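2-nitropropane dioxygenase (Streptomyces ansochromogenes, PDB 3BW2) oxidises nitroalkanes with bound flavin mononucleotide, and probably uses molecular oxygen to denitrify alkyl nitronates such as propionate 3-nitronate. Local coordinates at residues A94-E99 against A311-G316; A90-W95 against N280-E285; R140-G145 against G165-I170; E136-L141 against T146-T151; Q172-G177 against P274-V279. All coordinates share one frame; numbering follows the deposited sequence.

Interaction 1: residues A94-E99 against A311-G316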
# COMPACT_ATOMS: atom_id res chain seq x y z
N ALA A 94 36.47 -5.25 1.38
CA ALA A 94 37.64 -5.46 0.54
C ALA A 94 37.46 -4.81 -0.83
O ALA A 94 38.35 -4.11 -1.31
CB ALA A 94 37.91 -6.95 0.38
N TRP A 95 36.30 -5.03 -1.44
CA TRP A 95 36.02 -4.46 -2.75
C TRP A 95 36.07 -2.94 -2.77
O TRP A 95 36.71 -2.34 -3.63
CB TRP A 95 34.65 -4.93 -3.25
CG TRP A 95 34.35 -4.44 -4.64
CD1 TRP A 95 33.53 -3.40 -4.99
CD2 TRP A 95 34.91 -4.93 -5.86
NE1 TRP A 95 33.54 -3.22 -6.35
CE2 TRP A 95 34.38 -4.14 -6.91
CE3 TRP A 95 35.81 -5.96 -6.17
CZ2 TRP A 95 34.73 -4.35 -8.25
CZ3 TRP A 95 36.15 -6.17 -7.51
CH2 TRP A 95 35.61 -5.37 -8.53
N TYR A 96 35.39 -2.31 -1.82
CA TYR A 96 35.37 -0.86 -1.74
C TYR A 96 36.62 -0.35 -1.03
O TYR A 96 36.75 0.84 -0.77
CB TYR A 96 34.10 -0.38 -1.03
CG TYR A 96 32.86 -0.56 -1.88
CD1 TYR A 96 32.68 0.18 -3.05
CD2 TYR A 96 31.89 -1.50 -1.55
CE1 TYR A 96 31.57 -0.01 -3.87
CE2 TYR A 96 30.77 -1.70 -2.36
CZ TYR A 96 30.62 -0.96 -3.52
OH TYR A 96 29.53 -1.17 -4.34
N GLU A 97 37.52 -1.28 -0.71
CA GLU A 97 38.78 -0.98 -0.04
C GLU A 97 38.62 -0.03 1.14
O GLU A 97 39.28 1.01 1.22
CB GLU A 97 39.77 -0.39 -1.04
CG GLU A 97 40.02 -1.30 -2.23
CD GLU A 97 41.03 -0.74 -3.21
OE1 GLU A 97 40.78 0.37 -3.75
OE2 GLU A 97 42.06 -1.39 -3.44
N THR A 98 37.75 -0.40 2.07
CA THR A 98 37.51 0.41 3.25
C THR A 98 37.06 -0.49 4.40
O THR A 98 36.54 -1.58 4.18
CB THR A 98 36.43 1.47 2.97
OG1 THR A 98 36.25 2.30 4.13
CG2 THR A 98 35.11 0.80 2.62
N GLU A 99 37.28 -0.02 5.62
CA GLU A 99 36.91 -0.77 6.81
C GLU A 99 35.44 -0.55 7.16
O GLU A 99 34.90 0.52 6.91
CB GLU A 99 37.77 -0.32 8.00
CG GLU A 99 39.24 -0.64 7.87
CD GLU A 99 39.56 -2.03 8.38
OE1 GLU A 99 39.34 -2.27 9.59
OE2 GLU A 99 40.03 -2.87 7.59
N ALA A 311 32.60 6.50 -5.89
CA ALA A 311 32.84 5.86 -7.18
C ALA A 311 31.68 6.00 -8.15
O ALA A 311 31.81 5.65 -9.32
CB ALA A 311 33.16 4.37 -6.97
N GLY A 312 30.55 6.50 -7.67
CA GLY A 312 29.39 6.65 -8.53
C GLY A 312 28.71 5.32 -8.80
O GLY A 312 27.97 5.18 -9.78
N ASP A 313 28.96 4.34 -7.94
CA ASP A 313 28.38 3.00 -8.09
C ASP A 313 27.05 2.86 -7.35
O ASP A 313 27.02 2.58 -6.15
CB ASP A 313 29.38 1.95 -7.60
CG ASP A 313 28.80 0.55 -7.58
OD1 ASP A 313 27.81 0.29 -8.29
OD2 ASP A 313 29.36 -0.31 -6.86
N ALA A 314 25.96 3.05 -8.08
CA ALA A 314 24.62 2.96 -7.51
C ALA A 314 24.27 1.59 -6.95
O ALA A 314 23.34 1.47 -6.15
CB ALA A 314 23.58 3.37 -8.57
N GLN A 315 25.00 0.55 -7.35
CA GLN A 315 24.71 -0.80 -6.87
C GLN A 315 25.13 -1.03 -5.42
O GLN A 315 24.75 -2.03 -4.81
CB GLN A 315 25.40 -1.84 -7.76
CG GLN A 315 24.97 -1.84 -9.22
CD GLN A 315 23.50 -2.14 -9.41
OE1 GLN A 315 22.88 -2.86 -8.62
NE2 GLN A 315 22.92 -1.61 -10.48
N GLY A 316 25.92 -0.12 -4.87
CA GLY A 316 26.37 -0.27 -3.49
C GLY A 316 25.84 0.84 -2.60
O GLY A 316 26.28 1.01 -1.46
O HOH W 1 32.55 -0.52 -7.27

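Interaction 2: residues A90-W95 against N280-E285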
# COMPACT_ATOMS: atom_id res chain seq x y z
N ALA A 90 32.45 -8.66 4.70
CA ALA A 90 33.90 -8.61 4.50
C ALA A 90 34.25 -8.39 3.04
O ALA A 90 35.18 -7.64 2.72
CB ALA A 90 34.54 -9.89 5.01
N GLY A 91 33.51 -9.04 2.14
CA GLY A 91 33.77 -8.88 0.72
C GLY A 91 33.55 -7.46 0.25
O GLY A 91 34.31 -6.93 -0.55
N GLU A 92 32.48 -6.83 0.76
CA GLU A 92 32.16 -5.45 0.40
C GLU A 92 33.29 -4.53 0.86
O GLU A 92 33.72 -3.64 0.13
CB GLU A 92 30.85 -5.02 1.07
CG GLU A 92 29.62 -5.87 0.72
CD GLU A 92 29.18 -5.73 -0.73
OE1 GLU A 92 29.64 -4.79 -1.41
OE2 GLU A 92 28.36 -6.56 -1.19
N ALA A 93 33.77 -4.76 2.08
CA ALA A 93 34.84 -3.95 2.64
C ALA A 93 36.10 -4.04 1.77
O ALA A 93 36.72 -3.02 1.45
CB ALA A 93 35.16 -4.42 4.06
N ALA A 94 36.47 -5.25 1.38
CA ALA A 94 37.64 -5.46 0.54
C ALA A 94 37.46 -4.81 -0.83
O ALA A 94 38.35 -4.11 -1.31
CB ALA A 94 37.91 -6.95 0.38
N TRP A 95 36.30 -5.03 -1.44
CA TRP A 95 36.02 -4.46 -2.75
C TRP A 95 36.07 -2.94 -2.77
O TRP A 95 36.71 -2.34 -3.63
CB TRP A 95 34.65 -4.93 -3.25
CG TRP A 95 34.35 -4.44 -4.64
CD1 TRP A 95 33.53 -3.40 -4.99
CD2 TRP A 95 34.91 -4.93 -5.86
NE1 TRP A 95 33.54 -3.22 -6.35
CE2 TRP A 95 34.38 -4.14 -6.91
CE3 TRP A 95 35.81 -5.96 -6.17
CZ2 TRP A 95 34.73 -4.35 -8.25
CZ3 TRP A 95 36.15 -6.17 -7.51
CH2 TRP A 95 35.61 -5.37 -8.53
N ASN A 280 19.00 -3.16 -5.77
CA ASN A 280 20.29 -3.12 -6.43
C ASN A 280 21.11 -4.31 -5.93
O ASN A 280 20.60 -5.12 -5.15
CB ASN A 280 21.02 -1.79 -6.16
CG ASN A 280 21.26 -1.53 -4.69
OD1 ASN A 280 21.00 -2.39 -3.84
ND2 ASN A 280 21.78 -0.34 -4.37
N ARG A 281 22.36 -4.40 -6.37
CA ARG A 281 23.23 -5.50 -5.97
C ARG A 281 23.32 -5.72 -4.47
O ARG A 281 23.10 -6.83 -3.97
CB ARG A 281 24.64 -5.29 -6.54
CG ARG A 281 25.59 -6.45 -6.26
CD ARG A 281 27.01 -6.12 -6.70
NE ARG A 281 27.58 -5.01 -5.93
CZ ARG A 281 27.86 -5.06 -4.63
NH1 ARG A 281 27.64 -6.17 -3.94
NH2 ARG A 281 28.37 -4.00 -4.03
N PHE A 282 23.65 -4.66 -3.74
CA PHE A 282 23.79 -4.75 -2.29
C PHE A 282 22.52 -5.30 -1.65
O PHE A 282 22.58 -6.17 -0.78
CB PHE A 282 24.11 -3.37 -1.70
CG PHE A 282 24.69 -3.41 -0.31
CD1 PHE A 282 26.06 -3.26 -0.12
CD2 PHE A 282 23.87 -3.61 0.80
CE1 PHE A 282 26.60 -3.31 1.17
CE2 PHE A 282 24.41 -3.66 2.08
CZ PHE A 282 25.77 -3.51 2.27
N LEU A 283 21.37 -4.80 -2.08
CA LEU A 283 20.11 -5.25 -1.51
C LEU A 283 19.86 -6.72 -1.83
O LEU A 283 19.51 -7.50 -0.95
CB LEU A 283 18.96 -4.38 -2.03
CG LEU A 283 17.63 -4.44 -1.26
CD1 LEU A 283 16.80 -3.20 -1.56
CD2 LEU A 283 16.87 -5.71 -1.63
N ARG A 284 20.05 -7.11 -3.09
CA ARG A 284 19.84 -8.50 -3.49
C ARG A 284 20.74 -9.46 -2.71
O ARG A 284 20.30 -10.52 -2.28
CB ARG A 284 20.09 -8.67 -4.99
CG ARG A 284 18.94 -8.24 -5.88
CD ARG A 284 19.23 -8.58 -7.34
NE ARG A 284 20.16 -7.63 -7.95
CZ ARG A 284 19.80 -6.45 -8.44
NH1 ARG A 284 18.53 -6.06 -8.40
NH2 ARG A 284 20.72 -5.64 -8.96
N GLU A 285 21.99 -9.07 -2.52
CA GLU A 285 22.96 -9.91 -1.83
C GLU A 285 22.84 -10.02 -0.31
O GLU A 285 22.92 -11.11 0.24
CB GLU A 285 24.38 -9.47 -2.16
CG GLU A 285 24.86 -9.87 -3.54
CD GLU A 285 26.30 -9.47 -3.78
OE1 GLU A 285 27.14 -9.69 -2.87
OE2 GLU A 285 26.60 -8.94 -4.87

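Interaction 3: residues R140-G145 against G165-I170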
# COMPACT_ATOMS: atom_id res chain seq x y z
N ARG A 140 7.15 21.23 26.19
CA ARG A 140 8.12 22.31 26.19
C ARG A 140 8.23 22.97 24.81
O ARG A 140 8.33 24.19 24.71
CB ARG A 140 9.49 21.81 26.65
CG ARG A 140 10.44 22.93 27.01
CD ARG A 140 11.55 22.46 27.93
NE ARG A 140 11.02 21.83 29.14
CZ ARG A 140 11.77 21.38 30.14
NH1 ARG A 140 13.09 21.49 30.08
NH2 ARG A 140 11.20 20.82 31.20
N LEU A 141 8.20 22.16 23.76
CA LEU A 141 8.28 22.71 22.40
C LEU A 141 7.03 23.53 22.12
O LEU A 141 7.10 24.59 21.50
CB LEU A 141 8.41 21.58 21.37
CG LEU A 141 9.81 20.97 21.24
CD1 LEU A 141 9.76 19.73 20.37
CD2 LEU A 141 10.76 22.01 20.66
N ARG A 142 5.88 23.05 22.58
CA ARG A 142 4.63 23.76 22.39
C ARG A 142 4.71 25.13 23.05
O ARG A 142 4.32 26.14 22.46
CB ARG A 142 3.47 22.96 22.98
CG ARG A 142 2.13 23.69 22.95
CD ARG A 142 1.02 22.82 23.54
NE ARG A 142 0.86 21.57 22.80
CZ ARG A 142 0.44 21.51 21.54
NH1 ARG A 142 0.15 22.62 20.88
NH2 ARG A 142 0.33 20.33 20.94
N ARG A 143 5.22 25.17 24.28
CA ARG A 143 5.35 26.43 25.00
C ARG A 143 6.26 27.39 24.26
O ARG A 143 6.06 28.60 24.28
CB ARG A 143 5.89 26.21 26.42
CG ARG A 143 5.01 25.35 27.30
CD ARG A 143 5.24 25.67 28.77
NE ARG A 143 4.80 27.03 29.09
CZ ARG A 143 4.98 27.62 30.27
NH1 ARG A 143 5.59 26.98 31.26
NH2 ARG A 143 4.54 28.86 30.47
N ALA A 144 7.28 26.85 23.60
CA ALA A 144 8.23 27.67 22.86
C ALA A 144 7.63 28.16 21.54
O ALA A 144 8.26 28.92 20.81
CB ALA A 144 9.51 26.89 22.59
N GLY A 145 6.41 27.73 21.25
CA GLY A 145 5.75 28.15 20.03
C GLY A 145 6.02 27.27 18.81
O GLY A 145 5.77 27.69 17.68
N GLY A 165 0.42 14.29 23.08
CA GLY A 165 0.11 15.70 22.97
C GLY A 165 0.61 16.38 21.70
O GLY A 165 0.52 17.60 21.58
N ALA A 166 1.13 15.60 20.75
CA ALA A 166 1.64 16.16 19.50
C ALA A 166 0.54 16.91 18.74
O ALA A 166 -0.63 16.58 18.87
CB ALA A 166 2.21 15.05 18.63
N ASP A 167 0.93 17.90 17.94
CA ASP A 167 -0.04 18.69 17.17
C ASP A 167 -0.62 17.96 15.96
O ASP A 167 -1.75 18.22 15.55
CB ASP A 167 0.60 20.00 16.70
CG ASP A 167 0.96 20.91 17.85
OD1 ASP A 167 0.04 21.46 18.48
OD2 ASP A 167 2.16 21.08 18.13
N ALA A 168 0.16 17.06 15.37
CA ALA A 168 -0.31 16.33 14.20
C ALA A 168 0.49 15.06 14.04
O ALA A 168 1.61 14.95 14.52
CB ALA A 168 -0.16 17.19 12.95
N VAL A 169 -0.11 14.09 13.36
CA VAL A 169 0.55 12.82 13.13
C VAL A 169 0.80 12.66 11.64
O VAL A 169 -0.04 13.04 10.81
CB VAL A 169 -0.31 11.64 13.64
CG1 VAL A 169 -1.69 11.68 12.99
CG2 VAL A 169 0.38 10.31 13.33
N ILE A 170 1.96 12.12 11.29
CA ILE A 170 2.29 11.87 9.90
C ILE A 170 1.98 10.40 9.64
O ILE A 170 2.67 9.52 10.14
CB ILE A 170 3.78 12.10 9.61
CG1 ILE A 170 4.15 13.55 9.94
CG2 ILE A 170 4.07 11.78 8.15
CD1 ILE A 170 5.66 13.80 9.97

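Interaction 4: residues E136-L141 against T146-T151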
# COMPACT_ATOMS: atom_id res chain seq x y z
N GLU A 136 6.68 15.50 27.90
CA GLU A 136 7.27 16.72 28.46
C GLU A 136 8.01 17.47 27.35
O GLU A 136 8.06 18.70 27.34
CB GLU A 136 8.24 16.39 29.59
CG GLU A 136 7.59 16.01 30.91
CD GLU A 136 6.76 17.13 31.51
OE1 GLU A 136 7.01 18.31 31.20
OE2 GLU A 136 5.85 16.82 32.31
N VAL A 137 8.60 16.71 26.43
CA VAL A 137 9.32 17.29 25.30
C VAL A 137 8.32 18.02 24.40
O VAL A 137 8.55 19.16 24.00
CB VAL A 137 10.06 16.19 24.49
CG1 VAL A 137 10.61 16.76 23.19
CG2 VAL A 137 11.19 15.62 25.31
N ILE A 138 7.20 17.37 24.11
CA ILE A 138 6.15 17.96 23.29
C ILE A 138 5.64 19.24 23.96
O ILE A 138 5.46 20.27 23.30
CB ILE A 138 4.96 16.98 23.11
CG1 ILE A 138 5.42 15.73 22.33
CG2 ILE A 138 3.80 17.67 22.38
CD1 ILE A 138 5.97 16.03 20.95
N ALA A 139 5.40 19.17 25.26
CA ALA A 139 4.90 20.32 26.00
C ALA A 139 5.87 21.50 25.98
O ALA A 139 5.46 22.64 25.76
CB ALA A 139 4.59 19.93 27.44
N ARG A 140 7.15 21.23 26.19
CA ARG A 140 8.12 22.31 26.19
C ARG A 140 8.23 22.97 24.81
O ARG A 140 8.33 24.19 24.71
CB ARG A 140 9.49 21.81 26.65
CG ARG A 140 10.44 22.93 27.01
CD ARG A 140 11.55 22.46 27.93
NE ARG A 140 11.02 21.83 29.14
CZ ARG A 140 11.77 21.38 30.14
NH1 ARG A 140 13.09 21.49 30.08
NH2 ARG A 140 11.20 20.82 31.20
N LEU A 141 8.20 22.16 23.76
CA LEU A 141 8.28 22.71 22.40
C LEU A 141 7.03 23.53 22.12
O LEU A 141 7.10 24.59 21.50
CB LEU A 141 8.41 21.58 21.37
CG LEU A 141 9.81 20.97 21.24
CD1 LEU A 141 9.76 19.73 20.37
CD2 LEU A 141 10.76 22.01 20.66
N THR A 146 6.54 26.07 19.03
CA THR A 146 6.83 25.15 17.93
C THR A 146 5.73 24.10 17.77
O THR A 146 5.26 23.55 18.76
CB THR A 146 8.17 24.40 18.17
OG1 THR A 146 9.25 25.33 18.25
CG2 THR A 146 8.43 23.41 17.03
N LEU A 147 5.33 23.84 16.53
CA LEU A 147 4.31 22.82 16.28
C LEU A 147 5.05 21.49 16.18
O LEU A 147 6.16 21.42 15.64
CB LEU A 147 3.56 23.11 14.97
CG LEU A 147 2.71 24.38 15.00
CD1 LEU A 147 2.03 24.58 13.65
CD2 LEU A 147 1.67 24.29 16.11
N THR A 148 4.45 20.43 16.72
CA THR A 148 5.10 19.13 16.72
C THR A 148 4.38 18.07 15.89
O THR A 148 3.16 17.92 15.96
CB THR A 148 5.25 18.60 18.16
OG1 THR A 148 3.97 18.55 18.79
CG2 THR A 148 6.16 19.52 18.96
N LEU A 149 5.17 17.33 15.11
CA LEU A 149 4.67 16.26 14.26
C LEU A 149 5.42 14.98 14.58
O LEU A 149 6.60 15.02 14.93
CB LEU A 149 4.86 16.59 12.79
CG LEU A 149 3.90 17.56 12.10
CD1 LEU A 149 3.84 18.89 12.83
CD2 LEU A 149 4.38 17.77 10.67
N VAL A 150 4.74 13.84 14.46
CA VAL A 150 5.34 12.54 14.72
C VAL A 150 4.80 11.51 13.73
O VAL A 150 3.60 11.47 13.46
CB VAL A 150 5.03 12.03 16.15
CG1 VAL A 150 5.71 10.68 16.37
CG2 VAL A 150 5.51 13.04 17.19
N THR A 151 5.68 10.67 13.19
CA THR A 151 5.24 9.65 12.25
C THR A 151 4.65 8.43 12.95
O THR A 151 5.10 8.03 14.03
CB THR A 151 6.42 9.16 11.36
OG1 THR A 151 6.77 10.20 10.43
CG2 THR A 151 6.03 7.90 10.58

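Interaction 5: residues Q172-G177 against P274-V279. With FMN (flavin mononucleotide), chain B.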
# COMPACT_ATOMS: atom_id res chain seq x y z
N GLN A 172 2.46 7.57 7.61
CA GLN A 172 3.36 7.12 6.56
C GLN A 172 2.99 5.70 6.11
O GLN A 172 3.11 4.75 6.88
CB GLN A 172 4.80 7.15 7.07
CG GLN A 172 5.83 6.65 6.06
CD GLN A 172 7.13 6.27 6.73
OE1 GLN A 172 7.12 5.54 7.73
NE2 GLN A 172 8.25 6.73 6.19
N GLY A 173 2.56 5.59 4.86
CA GLY A 173 2.18 4.30 4.31
C GLY A 173 3.34 3.41 3.91
O GLY A 173 4.50 3.84 3.90
N VAL A 174 3.03 2.18 3.54
CA VAL A 174 4.05 1.22 3.15
C VAL A 174 4.79 1.62 1.87
O VAL A 174 5.94 1.21 1.66
CB VAL A 174 3.43 -0.20 2.97
CG1 VAL A 174 2.63 -0.25 1.68
CG2 VAL A 174 4.51 -1.26 2.98
N GLU A 175 4.16 2.45 1.04
CA GLU A 175 4.76 2.88 -0.22
C GLU A 175 5.92 3.87 -0.06
O GLU A 175 6.71 4.06 -0.99
CB GLU A 175 3.70 3.54 -1.11
CG GLU A 175 2.46 2.70 -1.35
CD GLU A 175 1.32 3.10 -0.44
OE1 GLU A 175 1.51 3.09 0.80
OE2 GLU A 175 0.23 3.42 -0.96
N ALA A 176 6.01 4.49 1.11
CA ALA A 176 7.03 5.48 1.42
C ALA A 176 8.48 5.08 1.13
O ALA A 176 8.86 3.91 1.28
CB ALA A 176 6.91 5.90 2.89
N GLY A 177 9.28 6.06 0.73
CA GLY A 177 10.69 5.80 0.48
C GLY A 177 11.45 6.03 1.78
O GLY A 177 10.95 6.71 2.68
N PRO A 274 13.86 -1.52 8.64
CA PRO A 274 13.14 -1.53 7.36
C PRO A 274 13.09 -0.17 6.66
O PRO A 274 12.56 0.80 7.20
CB PRO A 274 11.75 -2.03 7.75
CG PRO A 274 12.04 -2.94 8.91
CD PRO A 274 13.03 -2.11 9.71
N ALA A 275 13.64 -0.12 5.45
CA ALA A 275 13.66 1.11 4.67
C ALA A 275 13.50 0.75 3.19
O ALA A 275 14.12 -0.20 2.72
CB ALA A 275 14.98 1.84 4.91
N ARG A 276 12.67 1.50 2.47
CA ARG A 276 12.43 1.21 1.06
C ARG A 276 13.48 1.83 0.14
O ARG A 276 13.67 3.05 0.11
CB ARG A 276 11.03 1.68 0.65
CG ARG A 276 10.66 1.33 -0.79
CD ARG A 276 9.23 1.75 -1.10
NE ARG A 276 8.25 0.99 -0.33
CZ ARG A 276 7.92 -0.28 -0.56
NH1 ARG A 276 8.49 -0.95 -1.55
NH2 ARG A 276 7.02 -0.87 0.21
N SER A 277 14.15 0.96 -0.61
CA SER A 277 15.21 1.35 -1.53
C SER A 277 15.01 0.69 -2.89
O SER A 277 14.30 -0.31 -2.99
CB SER A 277 16.56 0.90 -0.96
OG SER A 277 17.57 0.88 -1.95
N LEU A 278 15.61 1.26 -3.93
CA LEU A 278 15.52 0.66 -5.26
C LEU A 278 16.33 -0.63 -5.13
O LEU A 278 17.39 -0.63 -4.49
CB LEU A 278 16.15 1.57 -6.32
CG LEU A 278 15.48 2.91 -6.60
CD1 LEU A 278 16.35 3.72 -7.54
CD2 LEU A 278 14.11 2.69 -7.22
N VAL A 279 15.86 -1.72 -5.72
CA VAL A 279 16.58 -2.98 -5.64
C VAL A 279 17.88 -2.88 -6.43
O VAL A 279 17.87 -2.55 -7.61
CB VAL A 279 15.72 -4.15 -6.18
CG1 VAL A 279 16.52 -5.45 -6.14
CG2 VAL A 279 14.45 -4.28 -5.35
N1 FMN B . 11.82 10.78 7.22
C2 FMN B . 12.26 11.35 8.43
O2 FMN B . 11.46 11.58 9.33
N3 FMN B . 13.60 11.68 8.61
C4 FMN B . 14.56 11.47 7.64
O4 FMN B . 15.74 11.79 7.85
C4A FMN B . 14.13 10.91 6.40
N5 FMN B . 15.04 10.70 5.37
C5A FMN B . 14.64 10.17 4.14
C6 FMN B . 15.60 10.00 3.10
C7 FMN B . 15.25 9.47 1.81
C7M FMN B . 16.09 10.07 0.66
C8 FMN B . 13.85 9.17 1.63
C8M FMN B . 13.15 9.28 0.28
C9 FMN B . 12.88 9.31 2.67
C9A FMN B . 13.27 9.82 3.93
N10 FMN B . 12.34 10.01 4.98
C10 FMN B . 12.75 10.56 6.21
C1' FMN B . 10.91 9.48 4.86
C2' FMN B . 10.00 10.67 4.49
O2' FMN B . 9.66 11.38 5.67
C3' FMN B . 8.64 10.22 3.84
O3' FMN B . 8.01 9.35 4.78
C4' FMN B . 8.80 9.46 2.51
O4' FMN B . 9.72 10.19 1.70
C5' FMN B . 7.43 9.35 1.78
O5' FMN B . 7.54 8.64 0.51
P FMN B . 7.90 9.27 -0.95
O1P FMN B . 7.17 10.50 -0.52
O2P FMN B . 7.20 8.00 -1.41
O3P FMN B . 9.34 9.15 -0.50

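Interaction 1: residues A94-E99 against A311-G316
Tyr96 reaches across to Asp313 and joins two chain turns. Each turn follows a helix that ends in a Schellman motif, with Glu97 and Gly312 as the positive-phi residues. The CB of Tyr96 points toward the 311-316 segment. CG stands anti to the carbonyl carbon (chi1 -72°), and the ring then carries its hydroxyl end to Asp313. One ring face is covered by the preceding indole, with Trp95 CD1 3.9 Å above the plane and over the ring centre. The side chain also packs on Ala307 and Ala308 of helix 296-311. At the far edge, Tyr96 CE1 lies 3.7 Å from Asp313 OD2, near the ring plane. The tip makes the bond: Tyr96 OH donates to Asp313 OD2 over 2.7 Å. The hydroxyl meets this oxygen from above the carboxylate plane, 37° out of it. Tyr96 OH also bonds to Arg281 NH2 and lies 3.4 Å from Gly316 CA, where a side chain would collide with it. The other carboxylate oxygen is used at home, since Asp313 OD1 accepts from Gln315 N at 3.0 Å in an Asx turn. An alanine at Asp313 is likely to leave the Tyr96 hydroxyl without its acceptor and the turn without its side-chain bond. A water extends the link: it accepts from Trp95 NE1 at 3.0 Å and donates to Asp313 OD2 at 3.2 Å.

Interaction 2: residues A90-W95 against N280-E285
Glu92 and Arg281 meet end-on between two short helices that run nearly antiparallel, at 158°. The axes of the two helix segments stay 12.8 Å apart at closest approach, so long side chains must span the gap. Glu92 contributes most of the buried surface. Its chain bends at chi2 (-68°), which turns the carboxylate to face the arginine. Arg281 comes from the opposite direction and gives one nitrogen to each oxygen. Its NH1 donates to Glu92 OE2 at 2.9 Å, almost straight at 170°. Its NH2 donates to Glu92 OE1 at 3.0 Å. Both oxygens use their syn lone pairs, and the two flat groups are nearly coplanar. This is a bidentate salt bridge that fixes the rotation of both groups. Arg281 NH1 has a second acidic partner on its own helix, Glu285 OE2 at 3.1 Å, which it meets from above that carboxylate. Glu285 OE1 lies 3.8 Å from Glu92 OE2, and the shared arginine probably offsets the repulsion between the two acids. Glu92 OE2 also bonds to His286 NE2. Phe282 packs beside this network, with its CE1 4.0 Å from Glu92 CG, so the aliphatic part of the glutamate lies against the ring. At the start of helix 281-286, Asn280 is the N-cap, and its OD1 accepts from Leu283 N. Around the contact, helix 296-311 lays Leu304 against both Glu92 and Phe282. The Phe282 ring also meets Phe270 and His286, and the backbone of Phe282 bonds to Gln315.

Interaction 3: residues R140-G145 against G165-I170
Arg142, in the last turn of helix 135-143, reaches over to Gly165 and Asp167, just ahead of strand 168-172. In a TIM barrel this is the end where the strands begin. The tight part is the NH1/NH2 end of the guanidinium, which forms a salt bridge with Asp167. Asp167 OD1 sits at its edge, 2.7 Å from Arg142 NH1, and takes that bond on its syn lone pair. A weak bond from Arg142 NH2 ends on the same oxygen. The two flat groups are steeply turned, 74° apart, and one oxygen, not two, receives both nitrogens. Arg142 NH2 also donates to Gly165 O at 2.8 Å, nearly along the C=O axis and in the guanidinium plane. A bend at chi3 (-60°) turns the guanidinium to reach both partners. The other side is looser: Arg142 is solvent-exposed, and no other residue of its segment touches 165-170. Asp167 OD2 turns to strand 147-152 and accepts from Thr148 N. Without the carboxylate, as with an alanine here, the Arg142 charge would probably lose its mate and Thr148 N this acceptor. Gly165 is the first residue to leave helical angles after helix 155-163, so the positive guanidinium lies near the C-terminal end of that helix and may also complement its dipole.

Interaction 4: residues E136-L141 against T146-T151
Leu141 and Thr146 join the end of helix 135-143 to the strand that follows it. One backbone hydrogen bond crosses between the segments: Thr146 N donates to Leu141 O at 2.9 Å, with an angle of 160°. The donor is tilted from the carbonyl plane. This is the six-to-one bond of the Schellman motif that ends the helix, and Gly145 N to Arg142 O is a further bond back into its last turn. It turns the chain sharply into the strand.

The rest is van der Waals packing, centred on Thr148. Its methyl, CG2, stands anti to the carbonyl carbon and faces Leu141. There Thr148 CG2 lies 3.9 Å from Leu141 CD1 and equally far from Leu141 CB. The other branch of the threonine is met by Ile138. Ile138 CG2 approaches Thr148 OG1 to 3.7 Å, and Ile138 CD1 lies 3.9 Å from Thr148 CB. The two branches of Thr148 thus serve two helix residues one turn apart. All four touching residues are buried.

The hydroxyls of both threonines are hydrogen-bonded outside the two segments; Thr146 OG1 bonds to Val123 O.

The contact closes the second half of a beta-alpha-beta unit, made of strand 125-129, helix 135-143 and strand 147-152. Such crossovers build the TIM barrel. Leu141 also touches Phe128 of the first strand. On the neighbouring side, Leu119 of helix 111-120 packs on Leu141 and Arg140. In the sheet, strand 147-152 lies between strands 125-129 and 168-172.

Interaction 5: residues Q172-G177 against P274-V279
Residues 172-177, the end of barrel strand 168-172 and the loop after it, form part of the FMN site, and Arg276 grips this loop at Val174. Arg276 approaches side-on and gives two nitrogens to one carbonyl. Its NH2 donates to Val174 O at 2.8 Å and its NE at 3.1 Å. The NE bond lies in the carbonyl plane, while NH2 comes from above it. A bend at chi3 (-66°) turns the guanidinium so that its edge faces this oxygen. The aliphatic part runs past the next carbonyls: Arg276 CB is 3.2 Å from Ala176 O, and Arg276 CD is 3.4 Å from Glu175 O. A type I turn from Gly173 to Ala176 brings these carbonyls round. Other atoms of this segment bind the cofactor, with Gly216, Gly237 and Thr238 among its further partners. Gly177 N donates to FMN O5' at 3.1 Å, and weakly to O3P. Gln172 NE2 donates to FMN O3' at 3.0 Å. A side chain on Gly177 would be crowded by the phosphate. Arg276 is itself steadied by Thr264, whose OG1 bonds to NH1. Strand 275-278 runs antiparallel between strands 178-179 and 264-267, so the contact joins this small sheet to the loop leaving barrel strand 168-172.

How the interactions relate
From the N terminus, helix 90-95 and the turn after it start the two longest loops. Interaction 2 closes one at 280-285, and interaction 1 closes the other at 311-316. They touch each other and tie together the outlying helical part of the chain. The other three contacts fall within both of these loops. Helix 135-143 starts two short loops: interaction 4 closes on the next strand and interaction 3 just ahead of the strand after that. Their centres are 3 Å apart, on the barrel. Interaction 5 then opens at 172-177 and closes at 274-279, joining the FMN site to the small antiparallel sheet. Its second segment leads directly into helix 281-286 of interaction 2.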